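Local coordinates for 70 kDa protein (Xanthomonas sp., PDB 4B2N) that acts as a processive rubber oxygenase, a c-type cytochrome with two covalently bound hemes that oxidatively cleaves rubber latex, at residues A[139-144]-A[222-227]; A[244-249]-A[551-556]; A[547-552]-A[618-623]. All coordinates share one frame; numbering follows the deposited sequence.

Contact 1 (A[139-144]-A[222-227])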
loop_
_atom_site.group_PDB
_atom_site.type_symbol
_atom_site.label_atom_id
_atom_site.label_comp_id
_atom_site.label_asym_id
_atom_site.label_seq_id
_atom_site.Cartn_x
_atom_site.Cartn_y
_atom_site.Cartn_z
ATOM N N LYS A 139 -14.813 -7.553 12.717
ATOM C CA LYS A 139 -14.680 -6.453 13.674
ATOM C C LYS A 139 -13.289 -6.423 14.333
ATOM O O LYS A 139 -12.626 -5.399 14.341
ATOM C CB LYS A 139 -15.746 -6.559 14.769
ATOM C CG LYS A 139 -17.121 -6.042 14.373
ATOM C CD LYS A 139 -18.108 -6.532 15.447
ATOM C CE LYS A 139 -19.471 -6.017 15.219
ATOM N NZ LYS A 139 -20.168 -6.345 16.502
ATOM N N ARG A 140 -12.850 -7.586 14.849
ATOM C CA ARG A 140 -11.598 -7.679 15.606
ATOM C C ARG A 140 -10.414 -7.306 14.732
ATOM O O ARG A 140 -9.500 -6.573 15.144
ATOM C CB ARG A 140 -11.384 -9.122 16.108
ATOM C CG ARG A 140 -10.144 -9.251 17.017
ATOM C CD ARG A 140 -10.155 -10.659 17.547
ATOM N NE ARG A 140 -8.957 -10.962 18.302
ATOM C CZ ARG A 140 -8.861 -10.787 19.621
ATOM N NH1 ARG A 140 -9.915 -10.271 20.281
ATOM N NH2 ARG A 140 -7.735 -11.113 20.262
ATOM N N TYR A 141 -10.429 -7.766 13.493
ATOM C CA TYR A 141 -9.202 -7.654 12.722
ATOM C C TYR A 141 -9.239 -6.452 11.784
ATOM O O TYR A 141 -8.250 -6.210 11.073
ATOM C CB TYR A 141 -8.939 -8.942 11.943
ATOM C CG TYR A 141 -8.690 -10.122 12.854
ATOM C CD1 TYR A 141 -7.691 -10.065 13.867
ATOM C CD2 TYR A 141 -9.443 -11.280 12.731
ATOM C CE1 TYR A 141 -7.520 -11.149 14.755
ATOM C CE2 TYR A 141 -9.242 -12.351 13.584
ATOM C CZ TYR A 141 -8.273 -12.308 14.550
ATOM O OH TYR A 141 -8.170 -13.425 15.376
ATOM N N GLY A 142 -10.349 -5.731 11.771
ATOM C CA GLY A 142 -10.537 -4.586 10.894
ATOM C C GLY A 142 -10.659 -4.974 9.433
ATOM O O GLY A 142 -10.146 -4.269 8.550
ATOM N N LEU A 143 -11.427 -6.016 9.182
ATOM C CA LEU A 143 -11.703 -6.532 7.818
ATOM C C LEU A 143 -13.217 -6.348 7.516
ATOM O O LEU A 143 -13.912 -5.589 8.258
ATOM C CB LEU A 143 -11.289 -8.033 7.744
ATOM C CG LEU A 143 -9.823 -8.228 8.127
ATOM C CD1 LEU A 143 -9.477 -9.713 8.100
ATOM C CD2 LEU A 143 -8.893 -7.420 7.190
ATOM N N TYR A 144 -13.733 -6.955 6.447
ATOM C CA TYR A 144 -15.124 -6.680 5.981
ATOM C C TYR A 144 -15.711 -7.980 5.445
ATOM O O TYR A 144 -14.960 -8.833 4.976
ATOM C CB TYR A 144 -15.109 -5.646 4.859
ATOM C CG TYR A 144 -14.340 -4.420 5.280
ATOM C CD1 TYR A 144 -12.946 -4.406 5.165
ATOM C CD2 TYR A 144 -14.993 -3.336 5.901
ATOM C CE1 TYR A 144 -12.197 -3.320 5.582
ATOM C CE2 TYR A 144 -14.276 -2.208 6.308
ATOM C CZ TYR A 144 -12.853 -2.250 6.211
ATOM O OH TYR A 144 -12.100 -1.188 6.626
ATOM N N ALA A 222 -1.776 -11.432 13.506
ATOM C CA ALA A 222 -0.499 -12.177 13.647
ATOM C C ALA A 222 -0.394 -12.755 15.076
ATOM O O ALA A 222 -0.108 -13.956 15.281
ATOM C CB ALA A 222 0.724 -11.233 13.341
ATOM N N SER A 223 -0.704 -11.906 16.063
ATOM C CA SER A 223 -0.642 -12.339 17.472
ATOM C C SER A 223 -1.596 -13.484 17.751
ATOM O O SER A 223 -1.162 -14.566 18.299
ATOM C CB SER A 223 -0.956 -11.146 18.383
ATOM O OG SER A 223 -0.888 -11.595 19.707
ATOM N N ASP A 224 -2.865 -13.316 17.357
ATOM C CA ASP A 224 -3.823 -14.412 17.526
ATOM C C ASP A 224 -3.343 -15.671 16.818
ATOM O O ASP A 224 -3.387 -16.777 17.391
ATOM C CB ASP A 224 -5.253 -14.079 17.075
ATOM C CG ASP A 224 -5.908 -12.985 17.931
ATOM O OD1 ASP A 224 -5.399 -12.626 19.027
ATOM O OD2 ASP A 224 -6.971 -12.515 17.500
ATOM N N MET A 225 -2.970 -15.530 15.548
ATOM C CA MET A 225 -2.668 -16.723 14.721
ATOM C C MET A 225 -1.469 -17.489 15.284
ATOM O O MET A 225 -1.414 -18.756 15.230
ATOM C CB MET A 225 -2.354 -16.254 13.284
ATOM C CG MET A 225 -3.541 -15.671 12.574
ATOM S SD MET A 225 -4.644 -16.992 12.238
ATOM C CE MET A 225 -5.355 -16.383 10.718
ATOM N N PHE A 226 -0.558 -16.720 15.855
ATOM C CA PHE A 226 0.699 -17.249 16.379
ATOM C C PHE A 226 0.378 -18.254 17.488
ATOM O O PHE A 226 1.135 -19.206 17.667
ATOM C CB PHE A 226 1.685 -16.150 16.889
ATOM C CG PHE A 226 2.892 -16.751 17.625
ATOM C CD1 PHE A 226 3.850 -17.456 16.912
ATOM C CD2 PHE A 226 3.023 -16.671 19.017
ATOM C CE1 PHE A 226 4.930 -18.053 17.569
ATOM C CE2 PHE A 226 4.086 -17.293 19.673
ATOM C CZ PHE A 226 5.036 -17.966 18.954
ATOM N N ARG A 227 -0.742 -18.052 18.204
ATOM C CA ARG A 227 -1.084 -18.917 19.348
ATOM C C ARG A 227 -1.917 -20.111 18.935
ATOM O O ARG A 227 -2.355 -20.866 19.772
ATOM C CB ARG A 227 -1.830 -18.143 20.441
ATOM C CG ARG A 227 -1.013 -16.975 21.009
ATOM C CD ARG A 227 -1.604 -16.448 22.317
ATOM N NE ARG A 227 -2.915 -15.849 22.164
ATOM C CZ ARG A 227 -3.151 -14.657 21.588
ATOM N NH1 ARG A 227 -2.175 -13.891 21.065
ATOM N NH2 ARG A 227 -4.390 -14.219 21.526
#
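R140 and Y141, in the last turn of helix 133-141, both reach the carboxylate of D224 on helix 218-226, and together they illustrate how a buried acid is paid for. R140 has CG anti to its own backbone N (chi1 -175°) and runs straight out to NE, which lets it meet D224 side-on, with one nitrogen to each oxygen. NE binds OD2 of D224 at 2.6 Å and NH2 binds OD1 of D224 at 3.0 Å; both oxygens use their syn lone pairs, and the guanidinium and carboxylate are nearly coplanar. The anti lone pair of OD2 goes to Y141, whose OH donates to it at 2.6 Å. The phenol also bonds to NE1 of W124, and CG of R140 lies over one face of its ring, offset toward the rim. This is the close, buried part of the contact. Toward the end of helix 218-226 it becomes looser: R227, partly exposed, bends back so that its NH2 reaches OD1 of D224 at 3.1 Å from above the carboxylate plane, with an N-H...O angle of 135°. Two arginines and a phenol sharing one carboxylate should strongly favour its ionised form, making D224 the charged centre of a salt-bridge network that joins two helix ends.

Contact 2 (A[244-249]-A[551-556])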
loop_
_atom_site.group_PDB
_atom_site.type_symbol
_atom_site.label_atom_id
_atom_site.label_comp_id
_atom_site.label_asym_id
_atom_site.label_seq_id
_atom_site.Cartn_x
_atom_site.Cartn_y
_atom_site.Cartn_z
ATOM N N THR A 244 1.333 -1.259 14.826
ATOM C CA THR A 244 1.179 -0.630 16.084
ATOM C C THR A 244 -0.259 -0.368 16.414
ATOM O O THR A 244 -0.601 -0.165 17.616
ATOM C CB THR A 244 2.002 0.659 16.232
ATOM O OG1 THR A 244 1.569 1.628 15.289
ATOM C CG2 THR A 244 3.481 0.376 15.985
ATOM N N GLY A 245 -1.124 -0.452 15.394
ATOM C CA GLY A 245 -2.537 -0.146 15.581
ATOM C C GLY A 245 -3.296 -0.575 14.351
ATOM O O GLY A 245 -2.981 -1.641 13.774
ATOM N N ARG A 246 -4.230 0.249 13.901
ATOM C CA ARG A 246 -5.110 -0.110 12.767
ATOM C C ARG A 246 -4.900 0.787 11.569
ATOM O O ARG A 246 -4.711 1.964 11.762
ATOM C CB ARG A 246 -6.556 -0.015 13.234
ATOM C CG ARG A 246 -6.950 -1.256 13.998
ATOM C CD ARG A 246 -8.280 -0.953 14.637
ATOM N NE ARG A 246 -8.956 -2.087 15.310
ATOM C CZ ARG A 246 -10.044 -2.678 14.807
ATOM N NH1 ARG A 246 -10.423 -2.396 13.549
ATOM N NH2 ARG A 246 -10.728 -3.623 15.522
ATOM N N GLY A 247 -4.917 0.219 10.350
ATOM C CA GLY A 247 -4.965 1.054 9.119
ATOM C C GLY A 247 -3.613 1.432 8.583
ATOM O O GLY A 247 -3.478 2.142 7.544
ATOM N N SER A 248 -2.580 0.976 9.278
ATOM C CA SER A 248 -1.210 1.057 8.740
ATOM C C SER A 248 -0.441 -0.121 9.301
ATOM O O SER A 248 -0.880 -0.730 10.316
ATOM C CB SER A 248 -0.565 2.424 9.076
ATOM O OG SER A 248 -0.488 2.570 10.496
ATOM N N SER A 249 0.685 -0.464 8.680
ATOM C CA SER A 249 1.466 -1.603 9.185
ATOM C C SER A 249 2.938 -1.452 8.791
ATOM O O SER A 249 3.289 -0.581 7.962
ATOM C CB SER A 249 0.923 -2.919 8.586
ATOM O OG SER A 249 1.264 -3.061 7.201
ATOM N N ALA A 551 -15.438 -5.076 19.605
ATOM C CA ALA A 551 -15.927 -3.923 18.906
ATOM C C ALA A 551 -14.959 -3.591 17.765
ATOM O O ALA A 551 -13.773 -3.786 17.904
ATOM C CB ALA A 551 -15.940 -2.732 19.872
ATOM N N GLY A 552 -15.451 -3.041 16.673
ATOM C CA GLY A 552 -14.637 -2.840 15.516
ATOM C C GLY A 552 -14.805 -1.379 15.167
ATOM O O GLY A 552 -15.495 -0.585 15.901
ATOM N N TYR A 553 -14.167 -0.999 14.088
ATOM C CA TYR A 553 -14.375 0.382 13.579
ATOM C C TYR A 553 -15.631 0.303 12.716
ATOM O O TYR A 553 -15.763 -0.584 11.834
ATOM C CB TYR A 553 -13.228 0.844 12.668
ATOM C CG TYR A 553 -11.959 1.342 13.350
ATOM C CD1 TYR A 553 -11.849 1.432 14.773
ATOM C CD2 TYR A 553 -10.872 1.741 12.582
ATOM C CE1 TYR A 553 -10.687 1.859 15.366
ATOM C CE2 TYR A 553 -9.691 2.155 13.184
ATOM C CZ TYR A 553 -9.618 2.230 14.566
ATOM O OH TYR A 553 -8.487 2.738 15.130
ATOM N N ASP A 554 -16.577 1.231 12.935
ATOM C CA ASP A 554 -17.751 1.224 12.148
ATOM C C ASP A 554 -17.430 1.819 10.789
ATOM O O ASP A 554 -16.757 2.863 10.673
ATOM C CB ASP A 554 -18.811 2.129 12.807
ATOM C CG ASP A 554 -20.084 2.148 12.021
ATOM O OD1 ASP A 554 -20.881 1.299 12.269
ATOM O OD2 ASP A 554 -20.309 3.025 11.150
ATOM N N TYR A 555 -17.921 1.183 9.734
ATOM C CA TYR A 555 -17.606 1.749 8.359
ATOM C C TYR A 555 -18.852 2.182 7.603
ATOM O O TYR A 555 -18.849 2.304 6.373
ATOM C CB TYR A 555 -16.814 0.720 7.526
ATOM C CG TYR A 555 -17.505 -0.634 7.395
ATOM C CD1 TYR A 555 -17.366 -1.600 8.387
ATOM C CD2 TYR A 555 -18.254 -0.964 6.258
ATOM C CE1 TYR A 555 -17.954 -2.862 8.250
ATOM C CE2 TYR A 555 -18.874 -2.224 6.128
ATOM C CZ TYR A 555 -18.750 -3.130 7.135
ATOM O OH TYR A 555 -19.336 -4.371 7.019
ATOM N N SER A 556 -19.950 2.422 8.324
ATOM C CA SER A 556 -21.200 2.858 7.711
ATOM C C SER A 556 -21.121 4.351 7.339
ATOM O O SER A 556 -20.225 5.111 7.856
ATOM C CB SER A 556 -22.371 2.558 8.674
ATOM O OG SER A 556 -22.495 3.623 9.618
HETATM O O HOH W 1 -13.010 -3.277 12.779
HETATM O O HOH W 2 -6.366 3.768 13.771
#
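The guanidinium of R246 lies over one face of the Y553 ring, their centres 4.6 Å apart and their planes tilted by 29°, while a water sits in plane at the guanidinium edge and another at the edge of the phenol ring. CZ of R246 stands 14° off the ring normal, which makes the pair a cation-pi stack. The arginine chain covers the same ring face: its CD is 3.5 Å from CZ of Y553 and forms a CH-pi contact near the rim. Such coverage follows from direction, since the extended arginine and the tyrosine slide past each other in opposite senses, bringing the aliphatic part of R246 over the hydroxyl end of the ring and the charged group closer to its root. The two waters then tie the loops at both ends of the stack. One accepts from NH1 of R246 at 2.8 Å and from the backbone N of Y553 at 2.9 Å; the other links O of R246 to OH of Y553, 2.7 Å from the latter. The charge itself is met by backbone carbonyls, as NH1 also donates to A215 O, and NH2 to K139 O in the final turn of helix 133-141. The whole is an arginine-tyrosine cation-pi stack between two irregular loops. The R246 side chain is about 12 Å from a heme c, and its loop reaches that heme through S249, which touches it and pairs through its backbone with T286, a heme-binding residue.

Contact 3 (A[547-552]-A[618-623])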
loop_
_atom_site.group_PDB
_atom_site.type_symbol
_atom_site.label_atom_id
_atom_site.label_comp_id
_atom_site.label_asym_id
_atom_site.label_seq_id
_atom_site.Cartn_x
_atom_site.Cartn_y
_atom_site.Cartn_z
ATOM N N GLY A 547 -20.147 -12.312 23.857
ATOM C CA GLY A 547 -18.885 -12.508 24.595
ATOM C C GLY A 547 -18.340 -11.176 25.135
ATOM O O GLY A 547 -17.428 -11.152 26.010
ATOM N N GLY A 548 -18.841 -10.069 24.604
ATOM C CA GLY A 548 -18.448 -8.788 25.181
ATOM C C GLY A 548 -17.158 -8.179 24.676
ATOM O O GLY A 548 -16.716 -7.168 25.210
ATOM N N LYS A 549 -16.524 -8.808 23.674
ATOM C CA LYS A 549 -15.338 -8.240 23.074
ATOM C C LYS A 549 -15.538 -8.013 21.568
ATOM O O LYS A 549 -16.612 -8.255 21.037
ATOM C CB LYS A 549 -14.117 -9.148 23.306
ATOM C CG LYS A 549 -13.950 -9.595 24.769
ATOM C CD LYS A 549 -12.659 -10.387 24.929
ATOM C CE LYS A 549 -12.588 -11.060 26.312
ATOM N NZ LYS A 549 -11.328 -11.852 26.370
ATOM N N ASN A 550 -14.493 -7.534 20.913
ATOM C CA ASN A 550 -14.479 -7.297 19.438
ATOM C C ASN A 550 -15.385 -6.212 18.927
ATOM O O ASN A 550 -16.010 -6.351 17.872
ATOM C CB ASN A 550 -14.722 -8.606 18.700
ATOM C CG ASN A 550 -13.640 -9.642 19.073
ATOM O OD1 ASN A 550 -12.518 -9.260 19.286
ATOM N ND2 ASN A 550 -13.984 -10.884 19.157
ATOM N N ALA A 551 -15.438 -5.076 19.605
ATOM C CA ALA A 551 -15.927 -3.923 18.906
ATOM C C ALA A 551 -14.959 -3.591 17.765
ATOM O O ALA A 551 -13.773 -3.786 17.904
ATOM C CB ALA A 551 -15.940 -2.732 19.872
ATOM N N GLY A 552 -15.451 -3.041 16.673
ATOM C CA GLY A 552 -14.637 -2.840 15.516
ATOM C C GLY A 552 -14.805 -1.379 15.167
ATOM O O GLY A 552 -15.495 -0.585 15.901
ATOM N N ILE A 618 -1.326 -10.074 22.274
ATOM C CA ILE A 618 -1.812 -8.701 22.430
ATOM C C ILE A 618 -3.048 -8.690 23.347
ATOM O O ILE A 618 -3.993 -9.412 23.088
ATOM C CB ILE A 618 -2.100 -8.076 21.062
ATOM C CG1 ILE A 618 -0.793 -7.946 20.276
ATOM C CG2 ILE A 618 -2.782 -6.739 21.283
ATOM C CD1 ILE A 618 -0.944 -7.304 18.907
ATOM N N THR A 619 -3.029 -7.909 24.429
ATOM C CA THR A 619 -4.086 -7.962 25.469
ATOM C C THR A 619 -5.278 -7.097 25.125
ATOM O O THR A 619 -5.187 -6.277 24.248
ATOM C CB THR A 619 -3.559 -7.453 26.816
ATOM O OG1 THR A 619 -3.224 -6.071 26.725
ATOM C CG2 THR A 619 -2.283 -8.283 27.282
ATOM N N ASP A 620 -6.378 -7.236 25.867
ATOM C CA ASP A 620 -7.567 -6.507 25.503
ATOM C C ASP A 620 -7.319 -5.046 25.834
ATOM O O ASP A 620 -7.893 -4.218 25.195
ATOM C CB ASP A 620 -8.792 -7.034 26.241
ATOM C CG ASP A 620 -9.179 -8.455 25.804
ATOM O OD1 ASP A 620 -8.917 -8.808 24.624
ATOM O OD2 ASP A 620 -9.726 -9.209 26.651
ATOM N N GLN A 621 -6.509 -4.745 26.856
ATOM C CA GLN A 621 -6.238 -3.321 27.130
ATOM C C GLN A 621 -5.396 -2.688 25.994
ATOM O O GLN A 621 -5.616 -1.534 25.605
ATOM C CB GLN A 621 -5.579 -3.083 28.544
ATOM C CG GLN A 621 -6.566 -2.802 29.735
ATOM C CD GLN A 621 -7.551 -1.536 29.635
ATOM O OE1 GLN A 621 -7.179 -0.424 29.174
ATOM N NE2 GLN A 621 -8.814 -1.717 30.122
ATOM N N GLN A 622 -4.472 -3.457 25.439
ATOM C CA GLN A 622 -3.694 -2.956 24.287
ATOM C C GLN A 622 -4.583 -2.767 23.079
ATOM O O GLN A 622 -4.409 -1.784 22.309
ATOM C CB GLN A 622 -2.512 -3.904 23.973
ATOM C CG GLN A 622 -1.419 -3.879 25.055
ATOM C CD GLN A 622 -0.559 -5.163 25.091
ATOM O OE1 GLN A 622 -0.754 -6.115 24.322
ATOM N NE2 GLN A 622 0.431 -5.171 25.997
ATOM N N ILE A 623 -5.588 -3.640 22.929
ATOM C CA ILE A 623 -6.523 -3.543 21.790
ATOM C C ILE A 623 -7.217 -2.176 21.913
ATOM O O ILE A 623 -7.341 -1.465 20.926
ATOM C CB ILE A 623 -7.462 -4.766 21.766
ATOM C CG1 ILE A 623 -6.655 -5.963 21.328
ATOM C CG2 ILE A 623 -8.685 -4.579 20.856
ATOM C CD1 ILE A 623 -7.414 -7.241 21.565
#
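K549 and D620 form a surface salt bridge at the start of helix 620-626, whose first turn is closed by a capping box. T619 is the N-cap: its OG1 accepts from N of Q622 at 3.2 Å, and in return OE1 of Q622 accepts from N of T619 at 2.9 Å, with an N-H...O angle of 166°. D620, the first helical residue, thus presents its carboxylate from a fixed turn, close to the helix N-terminus, where the helix dipole probably favours a negative charge. The lysine comes from the irregular 547-552 segment, beyond two glycines with positive phi. Its side chain, extended beyond CG, crosses that of D620 at about a right angle, so that the methylenes as well as the amine pass the carboxylate; CE of K549 lies 3.4 Å from OD2 of D620. The strongest polar partner of the ammonium is the backbone O of W124, and D620 adds a second. The main-chain N of K549 bonds to the hydroxyl of Y126, so this lysine ties the loop to the chain around W124 and Y126 as well as to the helix. Across the contact itself the polar link is a single bond: NZ of K549 lies 3.1 Å from OD2 of D620, on that oxygen's syn lone pair.

The three contacts occupy one side of the chain, with centres 11 to 12 Å apart. The 547-556 loop connects them: contacts 2 and 3 share A551 and G552, while N550 takes a hydrogen bond from R140 of contact 1. Helix 133-141 is shared by contact 1 and, through its last turn, contact 2. Helix 218-226 likewise meets contact 3, where S223 OG bonds to the backbone N of I618. Contact 1 is complete before 244-249 and 547-552 begin; 302 residues separate the segments of contact 2. The three form a near-equilateral triangle: contact 3 lies at the surface, contact 1 is buried, and contact 2, nearest the chain's centre, includes the loop that reaches the heme.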